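Local atomic coordinates of putative short-chain dehydrogenase/reductase (Burkholderia xenovorans, PDB entry 5JY1), a protein that binds NAD in a Rossmann-type fold and is probably an oxidoreductase of the short-chain dehydrogenase/reductase family, perhaps acting on 3-oxoacyl-[acyl-carrier-protein] substrates. Residues A[76-81]-A[128-133]; A[40-45]-A[87-92]. All coordinates share one frame; numbering follows the deposited sequence.

Contact 1: residues A[76-81]-A[128-133]; sequences ASIEAA and WWAMRA
Residues 76-81 and 128-133, each part of a longer helix, run side by side in the same general direction, their axes 9.2 Å apart at closest and crossing at -34°. Ile78 points into the interface. With CG1 beside the backbone N (chi1 -68°), the methyl CG2 is left to reach the second helix, lying 3.5 Å from the CA of Ala130 and almost as near to the CB of that residue; the longer branch extends to Trp129, where CD1 sits 3.8 Å from CB and comes up at the edge of the indole, near its plane. The Trp129 ring leads away from residues 76-81 and rests on Lys75, at the start of helix 75-89, and its NE1 is hydrogen-bonded to Asp113 of the second subunit. The next residue, Glu79, lays CG against the CB of Ala133, one turn beyond Trp129 (4.1 Å), while a water lies 2.9 Å from Trp129 O and 3.3 Å from Glu79 OE2, bridging the two. The small side chains of Ala130 and Ala133 allow this close approach of the helices, and Ala130 also rests on Leu95 and Asn97 of the central sheet. The chemistry is thus apolar toward the sheet and becomes polar at Glu79, so two neighbouring helices on one face of the sheet are joined mainly by van der Waals contact, with water at the margin.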
ATOM      1  N   ALA A  76     -31.583  14.586  -3.641  1.00 19.61           N
ATOM      2  CA  ALA A  76     -32.963  14.340  -3.228  1.00 18.59           C
ATOM      3  C   ALA A  76     -33.425  12.944  -3.626  1.00 19.10           C
ATOM      4  O   ALA A  76     -34.130  12.280  -2.861  1.00 18.77           O
ATOM      5  CB  ALA A  76     -33.894  15.397  -3.822  1.00 18.19           C
ATOM      6  N   SER A  77     -33.034  12.480  -4.817  1.00 15.96           N
ATOM      7  CA  SER A  77     -33.473  11.166  -5.286  1.00 17.34           C
ATOM      8  C   SER A  77     -32.878  10.051  -4.438  1.00 19.45           C
ATOM      9  O   SER A  77     -33.566   9.080  -4.099  1.00 16.98           O
ATOM     10  CB  SER A  77     -33.080  10.978  -6.752  1.00 18.74           C
ATOM     11  OG  SER A  77     -33.527   9.721  -7.250  1.00 17.75           O
ATOM     12  N   ILE A  78     -31.597  10.180  -4.093  1.00 17.46           N
ATOM     13  CA  ILE A  78     -30.950   9.218  -3.205  1.00 16.81           C
ATOM     14  C   ILE A  78     -31.638   9.205  -1.846  1.00 18.46           C
ATOM     15  O   ILE A  78     -31.939   8.141  -1.291  1.00 19.13           O
ATOM     16  CB  ILE A  78     -29.454   9.553  -3.073  1.00 16.48           C
ATOM     17  CG1 ILE A  78     -28.734   9.316  -4.398  1.00 19.14           C
ATOM     18  CG2 ILE A  78     -28.847   8.740  -1.960  1.00 17.06           C
ATOM     19  CD1 ILE A  78     -27.302   9.851  -4.418  1.00 18.05           C
ATOM     20  N   GLU A  79     -31.891  10.394  -1.286  1.00 19.11           N
ATOM     21  CA  GLU A  79     -32.525  10.472   0.025  1.00 18.50           C
ATOM     22  C   GLU A  79     -33.923   9.873  -0.012  1.00 18.88           C
ATOM     23  O   GLU A  79     -34.337   9.180   0.926  1.00 18.37           O
ATOM     24  CB  GLU A  79     -32.569  11.929   0.502  1.00 18.39           C
ATOM     25  CG  GLU A  79     -31.196  12.456   0.887  1.00 21.67           C
ATOM     26  CD  GLU A  79     -31.214  13.893   1.352  1.00 27.20           C
ATOM     27  OE1 GLU A  79     -32.189  14.603   1.050  1.00 30.99           O
ATOM     28  OE2 GLU A  79     -30.239  14.313   2.014  1.00 32.20           O
ATOM     29  N   ALA A  80     -34.638  10.081  -1.116  1.00 16.83           N
ATOM     30  CA  ALA A  80     -35.964   9.486  -1.255  1.00 18.45           C
ATOM     31  C   ALA A  80     -35.881   7.964  -1.302  1.00 20.44           C
ATOM     32  O   ALA A  80     -36.721   7.270  -0.715  1.00 18.19           O
ATOM     33  CB  ALA A  80     -36.651  10.048  -2.505  1.00 20.87           C
ATOM     34  N   ALA A  81     -34.865   7.426  -1.978  1.00 18.36           N
ATOM     35  CA  ALA A  81     -34.713   5.977  -2.049  1.00 16.65           C
ATOM     36  C   ALA A  81     -34.383   5.379  -0.683  1.00 17.93           C
ATOM     37  O   ALA A  81     -34.863   4.290  -0.342  1.00 18.38           O
ATOM     38  CB  ALA A  81     -33.631   5.615  -3.065  1.00 18.67           C
ATOM     39  N   TRP A 128     -21.044   9.877  -1.469  1.00 14.49           N
ATOM     40  CA  TRP A 128     -21.159  10.802  -0.343  1.00 12.81           C
ATOM     41  C   TRP A 128     -22.608  10.991   0.101  1.00 14.59           C
ATOM     42  O   TRP A 128     -22.923  10.874   1.291  1.00 14.78           O
ATOM     43  CB  TRP A 128     -20.533  12.140  -0.759  1.00 12.74           C
ATOM     44  CG  TRP A 128     -20.714  13.363   0.135  1.00 14.50           C
ATOM     45  CD1 TRP A 128     -21.716  14.286   0.067  1.00 17.69           C
ATOM     46  CD2 TRP A 128     -19.801  13.839   1.135  1.00 14.13           C
ATOM     47  NE1 TRP A 128     -21.505  15.287   0.989  1.00 16.59           N
ATOM     48  CE2 TRP A 128     -20.331  15.035   1.655  1.00 14.71           C
ATOM     49  CE3 TRP A 128     -18.579  13.372   1.635  1.00 15.78           C
ATOM     50  CZ2 TRP A 128     -19.694  15.760   2.662  1.00 14.69           C
ATOM     51  CZ3 TRP A 128     -17.954  14.087   2.637  1.00 15.25           C
ATOM     52  CH2 TRP A 128     -18.506  15.264   3.141  1.00 14.41           C
ATOM     53  N   TRP A 129     -23.503  11.300  -0.845  1.00 14.59           N
ATOM     54  CA  TRP A 129     -24.899  11.547  -0.494  1.00 15.41           C
ATOM     55  C   TRP A 129     -25.556  10.291   0.061  1.00 14.20           C
ATOM     56  O   TRP A 129     -26.311  10.352   1.040  1.00 15.64           O
ATOM     57  CB  TRP A 129     -25.670  12.034  -1.719  1.00 15.87           C
ATOM     58  CG  TRP A 129     -25.371  13.435  -2.130  1.00 16.30           C
ATOM     59  CD1 TRP A 129     -25.106  14.493  -1.310  1.00 16.54           C
ATOM     60  CD2 TRP A 129     -25.302  13.933  -3.471  1.00 17.56           C
ATOM     61  NE1 TRP A 129     -24.884  15.631  -2.064  1.00 18.57           N
ATOM     62  CE2 TRP A 129     -24.996  15.310  -3.392  1.00 19.86           C
ATOM     63  CE3 TRP A 129     -25.462  13.347  -4.731  1.00 20.19           C
ATOM     64  CZ2 TRP A 129     -24.854  16.109  -4.523  1.00 22.73           C
ATOM     65  CZ3 TRP A 129     -25.323  14.148  -5.858  1.00 22.67           C
ATOM     66  CH2 TRP A 129     -25.021  15.513  -5.744  1.00 20.43           C
ATOM     67  N   ALA A 130     -25.293   9.142  -0.559  1.00 15.11           N
ATOM     68  CA  ALA A 130     -25.951   7.924  -0.108  1.00 16.60           C
ATOM     69  C   ALA A 130     -25.431   7.490   1.255  1.00 14.16           C
ATOM     70  O   ALA A 130     -26.213   7.054   2.106  1.00 14.75           O
ATOM     71  CB  ALA A 130     -25.768   6.816  -1.142  1.00 17.28           C
ATOM     72  N   MET A 131     -24.115   7.602   1.484  1.00 12.56           N
ATOM     73  CA  MET A 131     -23.562   7.261   2.797  1.00 12.13           C
ATOM     74  C   MET A 131     -24.176   8.110   3.900  1.00 14.04           C
ATOM     75  O   MET A 131     -24.566   7.591   4.951  1.00 15.78           O
ATOM     76  CB  MET A 131     -22.044   7.433   2.792  1.00 14.06           C
ATOM     77  CG  MET A 131     -21.352   6.376   1.975  1.00 14.05           C
ATOM     78  SD  MET A 131     -19.570   6.637   1.842  1.00 14.62           S
ATOM     79  CE  MET A 131     -19.092   6.639   3.546  1.00 14.47           C
ATOM     80  N   ARG A 132     -24.233   9.428   3.697  1.00 12.22           N
ATOM     81  CA  ARG A 132     -24.774  10.282   4.748  1.00 15.24           C
ATOM     82  C   ARG A 132     -26.279  10.085   4.945  1.00 16.09           C
ATOM     83  O   ARG A 132     -26.771  10.240   6.068  1.00 16.87           O
ATOM     84  CB  ARG A 132     -24.422  11.742   4.452  1.00 14.75           C
ATOM     85  CG  ARG A 132     -22.923  12.015   4.689  1.00 14.50           C
ATOM     86  CD  ARG A 132     -22.310  13.033   3.708  1.00 13.36           C
ATOM     87  NE  ARG A 132     -23.043  14.302   3.643  1.00 16.38           N
ATOM     88  CZ  ARG A 132     -22.849  15.330   4.465  1.00 20.50           C
ATOM     89  NH1 ARG A 132     -21.968  15.247   5.453  1.00 18.23           N
ATOM     90  NH2 ARG A 132     -23.537  16.454   4.299  1.00 19.23           N
ATOM     91  N   ALA A 133     -27.022   9.705   3.896  1.00 16.25           N
ATOM     92  CA  ALA A 133     -28.448   9.434   4.076  1.00 17.54           C
ATOM     93  C   ALA A 133     -28.681   8.103   4.785  1.00 16.86           C
ATOM     94  O   ALA A 133     -29.503   8.025   5.707  1.00 19.40           O
ATOM     95  CB  ALA A 133     -29.171   9.454   2.730  1.00 19.47           C
TER
HETATM   96  O   HOH W   1     -27.273  12.965   1.673  1.00 23.87           O

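Contact 2: residues A[40-45]-A[87-92]; sequences AVIIAE and EQFGSL. With NAD (nicotinamide-adenine-dinucleotide), chain E.
Glu45 OE1 accepts a hydrogen bond from the ribose hydroxyl O3B of NAD at 2.7 Å and another from the backbone N of Gly23. Its partner oxygen OE2 takes the neighbouring hydroxyl, O2B, at a very short 2.5 Å, and also the backbone N of Asn47, so both ribose hydroxyls and two main-chain groups hold the carboxylate. The side chain is bent at chi2 (62°), which turns the carboxylate to the diol. Toward Ala40, the contact with residues 87-92 is wholly apolar. Ala40 CB stands over the centre of the Phe89 ring, 3.5 Å from its centroid and only 5° off the normal, a CH-pi contact; Gln88 CB lies over the opposite face, offset toward the rim. Ile42 CD1 approaches the same ring at its edge, 3.8 Å from CE2. Phe89 thereby closes the C-terminal end of helix 75-89 against the strand, just before Gly90 leaves helical geometry with positive phi. An acidic residue in the position of Glu45, bound to both adenosine ribose hydroxyls, is characteristic of NAD-preferring Rossmann folds, and its negative charge would probably disfavour the 2'-phosphate of NADP.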
ATOM      1  N   ALA A  40     -33.840  -8.090   2.006  1.00 20.59           N
ATOM      2  CA  ALA A  40     -34.763  -7.353   1.158  1.00 20.37           C
ATOM      3  C   ALA A  40     -33.941  -6.313   0.415  1.00 20.33           C
ATOM      4  O   ALA A  40     -33.206  -5.541   1.043  1.00 21.69           O
ATOM      5  CB  ALA A  40     -35.862  -6.692   1.989  1.00 23.70           C
ATOM      6  N   VAL A  41     -34.019  -6.312  -0.910  1.00 16.94           N
ATOM      7  CA  VAL A  41     -33.083  -5.536  -1.718  1.00 20.67           C
ATOM      8  C   VAL A  41     -33.833  -4.435  -2.453  1.00 17.17           C
ATOM      9  O   VAL A  41     -34.707  -4.718  -3.282  1.00 19.41           O
ATOM     10  CB  VAL A  41     -32.316  -6.421  -2.707  1.00 20.53           C
ATOM     11  CG1 VAL A  41     -31.225  -5.601  -3.370  1.00 17.75           C
ATOM     12  CG2 VAL A  41     -31.716  -7.642  -1.981  1.00 20.64           C
ATOM     13  N   ILE A  42     -33.453  -3.188  -2.183  1.00 20.93           N
ATOM     14  CA  ILE A  42     -33.928  -2.049  -2.963  1.00 20.56           C
ATOM     15  C   ILE A  42     -33.063  -1.902  -4.207  1.00 18.66           C
ATOM     16  O   ILE A  42     -31.835  -1.762  -4.121  1.00 18.72           O
ATOM     17  CB  ILE A  42     -33.915  -0.761  -2.133  1.00 18.17           C
ATOM     18  CG1 ILE A  42     -34.888  -0.872  -0.963  1.00 22.73           C
ATOM     19  CG2 ILE A  42     -34.292   0.436  -3.021  1.00 18.50           C
ATOM     20  CD1 ILE A  42     -36.348  -0.953  -1.398  1.00 28.51           C
ATOM     21  N   ILE A  43     -33.705  -1.924  -5.371  1.00 19.63           N
ATOM     22  CA  ILE A  43     -33.016  -1.815  -6.655  1.00 22.44           C
ATOM     23  C   ILE A  43     -33.057  -0.332  -7.002  1.00 20.28           C
ATOM     24  O   ILE A  43     -34.028   0.166  -7.570  1.00 21.45           O
ATOM     25  CB  ILE A  43     -33.671  -2.684  -7.732  1.00 21.22           C
ATOM     26  CG1 ILE A  43     -33.798  -4.143  -7.264  1.00 21.05           C
ATOM     27  CG2 ILE A  43     -32.890  -2.611  -9.046  1.00 20.53           C
ATOM     28  CD1 ILE A  43     -32.485  -4.779  -6.812  1.00 23.48           C
ATOM     29  N   ALA A  44     -32.007   0.391  -6.609  1.00 17.01           N
ATOM     30  CA  ALA A  44     -31.974   1.847  -6.765  1.00 15.80           C
ATOM     31  C   ALA A  44     -31.309   2.174  -8.097  1.00 23.04           C
ATOM     32  O   ALA A  44     -30.109   2.439  -8.173  1.00 18.72           O
ATOM     33  CB  ALA A  44     -31.260   2.495  -5.586  1.00 15.90           C
ATOM     34  N   GLU A  45     -32.118   2.188  -9.158  1.00 20.98           N
ATOM     35  CA  GLU A  45     -31.647   2.151 -10.537  1.00 25.54           C
ATOM     36  C   GLU A  45     -32.372   3.213 -11.363  1.00 25.08           C
ATOM     37  O   GLU A  45     -33.569   3.444 -11.171  1.00 24.90           O
ATOM     38  CB  GLU A  45     -31.878   0.731 -11.115  1.00 21.73           C
ATOM     39  CG  GLU A  45     -31.706   0.582 -12.611  1.00 21.30           C
ATOM     40  CD  GLU A  45     -30.305   0.895 -13.079  1.00 25.78           C
ATOM     41  OE1 GLU A  45     -29.340   0.283 -12.559  1.00 23.06           O
ATOM     42  OE2 GLU A  45     -30.171   1.764 -13.964  1.00 27.11           O
ATOM     43  N   GLU A  87     -39.215   2.867   4.938  1.00 24.95           N
ATOM     44  CA  GLU A  87     -40.676   2.826   4.990  1.00 25.58           C
ATOM     45  C   GLU A  87     -41.217   1.463   4.568  1.00 28.09           C
ATOM     46  O   GLU A  87     -42.133   0.927   5.203  1.00 31.90           O
ATOM     47  CB  GLU A  87     -41.250   3.940   4.116  1.00 26.02           C
ATOM     48  CG  GLU A  87     -40.976   5.333   4.690  1.00 34.03           C
ATOM     49  CD  GLU A  87     -41.243   6.471   3.711  1.00 45.10           C
ATOM     50  OE1 GLU A  87     -41.712   6.207   2.581  1.00 49.54           O
ATOM     51  OE2 GLU A  87     -40.977   7.637   4.084  1.00 36.67           O
ATOM     52  N   GLN A  88     -40.642   0.867   3.522  1.00 26.38           N
ATOM     53  CA  GLN A  88     -41.193  -0.375   2.990  1.00 28.19           C
ATOM     54  C   GLN A  88     -40.746  -1.597   3.782  1.00 26.24           C
ATOM     55  O   GLN A  88     -41.521  -2.545   3.950  1.00 26.15           O
ATOM     56  CB  GLN A  88     -40.799  -0.533   1.524  1.00 30.88           C
ATOM     57  CG  GLN A  88     -41.429   0.502   0.622  1.00 38.32           C
ATOM     58  CD  GLN A  88     -42.932   0.366   0.579  1.00 48.33           C
ATOM     59  OE1 GLN A  88     -43.458  -0.729   0.377  1.00 52.89           O
ATOM     60  NE2 GLN A  88     -43.635   1.477   0.784  1.00 47.17           N
ATOM     61  N   PHE A  89     -39.501  -1.616   4.258  1.00 24.18           N
ATOM     62  CA  PHE A  89     -38.957  -2.818   4.870  1.00 24.69           C
ATOM     63  C   PHE A  89     -38.496  -2.656   6.313  1.00 27.14           C
ATOM     64  O   PHE A  89     -38.125  -3.661   6.936  1.00 25.86           O
ATOM     65  CB  PHE A  89     -37.783  -3.354   4.037  1.00 26.01           C
ATOM     66  CG  PHE A  89     -38.183  -3.903   2.693  1.00 27.66           C
ATOM     67  CD1 PHE A  89     -39.076  -4.956   2.594  1.00 28.05           C
ATOM     68  CD2 PHE A  89     -37.633  -3.386   1.530  1.00 32.54           C
ATOM     69  CE1 PHE A  89     -39.436  -5.471   1.356  1.00 28.81           C
ATOM     70  CE2 PHE A  89     -37.981  -3.897   0.290  1.00 30.39           C
ATOM     71  CZ  PHE A  89     -38.885  -4.942   0.204  1.00 29.45           C
ATOM     72  N   GLY A  90     -38.464  -1.438   6.852  1.00 23.87           N
ATOM     73  CA  GLY A  90     -38.261  -1.239   8.271  1.00 22.59           C
ATOM     74  C   GLY A  90     -36.879  -0.779   8.683  1.00 21.24           C
ATOM     75  O   GLY A  90     -36.696  -0.429   9.856  1.00 21.49           O
ATOM     76  N   SER A  91     -35.907  -0.783   7.773  1.00 20.63           N
ATOM     77  CA  SER A  91     -34.530  -0.426   8.094  1.00 19.73           C
ATOM     78  C   SER A  91     -33.772  -0.213   6.789  1.00 17.56           C
ATOM     79  O   SER A  91     -34.297  -0.460   5.701  1.00 21.40           O
ATOM     80  CB  SER A  91     -33.859  -1.518   8.935  1.00 21.38           C
ATOM     81  OG  SER A  91     -33.902  -2.770   8.256  1.00 18.66           O
ATOM     82  N   LEU A  92     -32.518   0.243   6.908  1.00 16.80           N
ATOM     83  CA  LEU A  92     -31.575   0.204   5.783  1.00 14.62           C
ATOM     84  C   LEU A  92     -30.223  -0.186   6.373  1.00 16.15           C
ATOM     85  O   LEU A  92     -29.422   0.675   6.748  1.00 17.40           O
ATOM     86  CB  LEU A  92     -31.499   1.522   5.019  1.00 14.56           C
ATOM     87  CG  LEU A  92     -30.511   1.446   3.844  1.00 17.73           C
ATOM     88  CD1 LEU A  92     -30.798   0.231   2.942  1.00 22.32           C
ATOM     89  CD2 LEU A  92     -30.526   2.751   3.040  1.00 20.94           C
TER
HETATM   90  PA  NAD E 301     -22.430  -1.229 -15.608  0.84 24.54           P
HETATM   91  O1A NAD E 301     -22.157  -0.167 -16.629  0.84 26.92           O
HETATM   92  O2A NAD E 301     -22.571  -2.622 -16.203  0.84 30.02           O
HETATM   93  O5B NAD E 301     -23.793  -0.864 -14.714  0.84 21.58           O
HETATM   94  C5B NAD E 301     -23.917   0.450 -14.293  0.84 20.55           C
HETATM   95  C4B NAD E 301     -25.350   0.622 -13.643  0.84 21.09           C
HETATM   96  O4B NAD E 301     -25.430   1.807 -13.142  0.84 20.86           O
HETATM   97  C3B NAD E 301     -26.420   0.554 -14.787  0.84 27.25           C
HETATM   98  O3B NAD E 301     -27.464  -0.293 -14.415  0.84 25.20           O
HETATM   99  C2B NAD E 301     -26.872   1.988 -14.913  0.84 31.24           C
HETATM  100  O2B NAD E 301     -28.250   2.073 -15.526  0.84 27.98           O
HETATM  101  C1B NAD E 301     -26.836   2.396 -13.658  0.84 25.99           C
HETATM  102  N9A NAD E 301     -26.792   3.845 -13.576  0.84 20.98           N
HETATM  103  C8A NAD E 301     -26.123   4.660 -14.395  0.84 23.64           C
HETATM  104  N7A NAD E 301     -26.336   5.898 -13.999  0.84 25.49           N
HETATM  105  C5A NAD E 301     -27.138   5.855 -12.932  0.84 21.22           C
HETATM  106  C6A NAD E 301     -27.668   6.879 -12.146  0.84 19.96           C
HETATM  107  N6A NAD E 301     -27.581   8.333 -12.127  0.84 22.79           N
HETATM  108  N1A NAD E 301     -28.451   6.582 -11.126  0.84 19.48           N
HETATM  109  C2A NAD E 301     -28.738   5.266 -10.848  0.84 18.91           C
HETATM  110  N3A NAD E 301     -28.236   4.265 -11.610  0.84 19.70           N
HETATM  111  C4A NAD E 301     -27.419   4.584 -12.664  0.84 20.19           C
HETATM  112  O3  NAD E 301     -21.198  -1.196 -14.510  0.84 24.44           O
HETATM  113  PN  NAD E 301     -20.304  -2.435 -13.937  0.84 27.36           P
HETATM  114  O1N NAD E 301     -19.290  -2.844 -14.994  0.84 27.40           O
HETATM  115  O2N NAD E 301     -21.139  -3.661 -13.526  0.84 26.55           O
HETATM  116  O5D NAD E 301     -19.459  -1.832 -12.646  0.84 26.66           O
HETATM  117  C5D NAD E 301     -20.149  -1.607 -11.418  0.84 25.32           C
HETATM  118  C4D NAD E 301     -19.178  -0.965 -10.372  0.84 24.73           C
HETATM  119  O4D NAD E 301     -18.026  -1.632 -10.340  0.84 23.27           O
HETATM  120  C3D NAD E 301     -18.833   0.457 -10.827  0.84 27.44           C
HETATM  121  O3D NAD E 301     -18.698   1.284  -9.772  0.84 24.96           O
HETATM  122  C2D NAD E 301     -17.473   0.272 -11.543  0.84 28.03           C
HETATM  123  O2D NAD E 301     -16.801   1.598 -11.576  0.84 26.87           O
HETATM  124  C1D NAD E 301     -16.858  -0.621 -10.796  0.84 26.40           C
HETATM  125  N1N NAD E 301     -15.856  -1.378 -11.530  0.84 28.64           N
HETATM  126  C2N NAD E 301     -16.220  -2.382 -12.374  0.84 22.78           C
HETATM  127  C3N NAD E 301     -15.258  -3.106 -13.081  0.84 22.74           C
HETATM  128  C7N NAD E 301     -15.650  -4.219 -14.025  0.84 23.83           C
HETATM  129  O7N NAD E 301     -14.803  -4.965 -14.493  0.84 26.17           O
HETATM  130  N7N NAD E 301     -17.002  -4.407 -14.379  0.84 25.62           N
HETATM  131  C4N NAD E 301     -13.931  -2.799 -12.921  0.84 24.35           C
HETATM  132  C5N NAD E 301     -13.565  -1.809 -12.080  0.84 29.73           C
HETATM  133  C6N NAD E 301     -14.536  -1.089 -11.369  0.84 30.72           C

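Overall arrangement
Helix 75-89 serves both contacts: its first turns meet helix 113-141 in contact 1, and its last residues reach strand 40-45 in contact 2. The centres are 13 Å apart and the nearest atoms about 5 Å, so the two do not touch, although both lie on the same side of the chain's centre. Their segments alternate along the sequence. Strand 40-45 of contact 2 carries Glu45, which binds NAD, but its packing against Phe89 lies well away from the cofactor. In contact 1 the Ile78 side chain is about 7 Å from NAD and about 4 Å from that of Val72, whose backbone N is hydrogen-bonded to the cofactor.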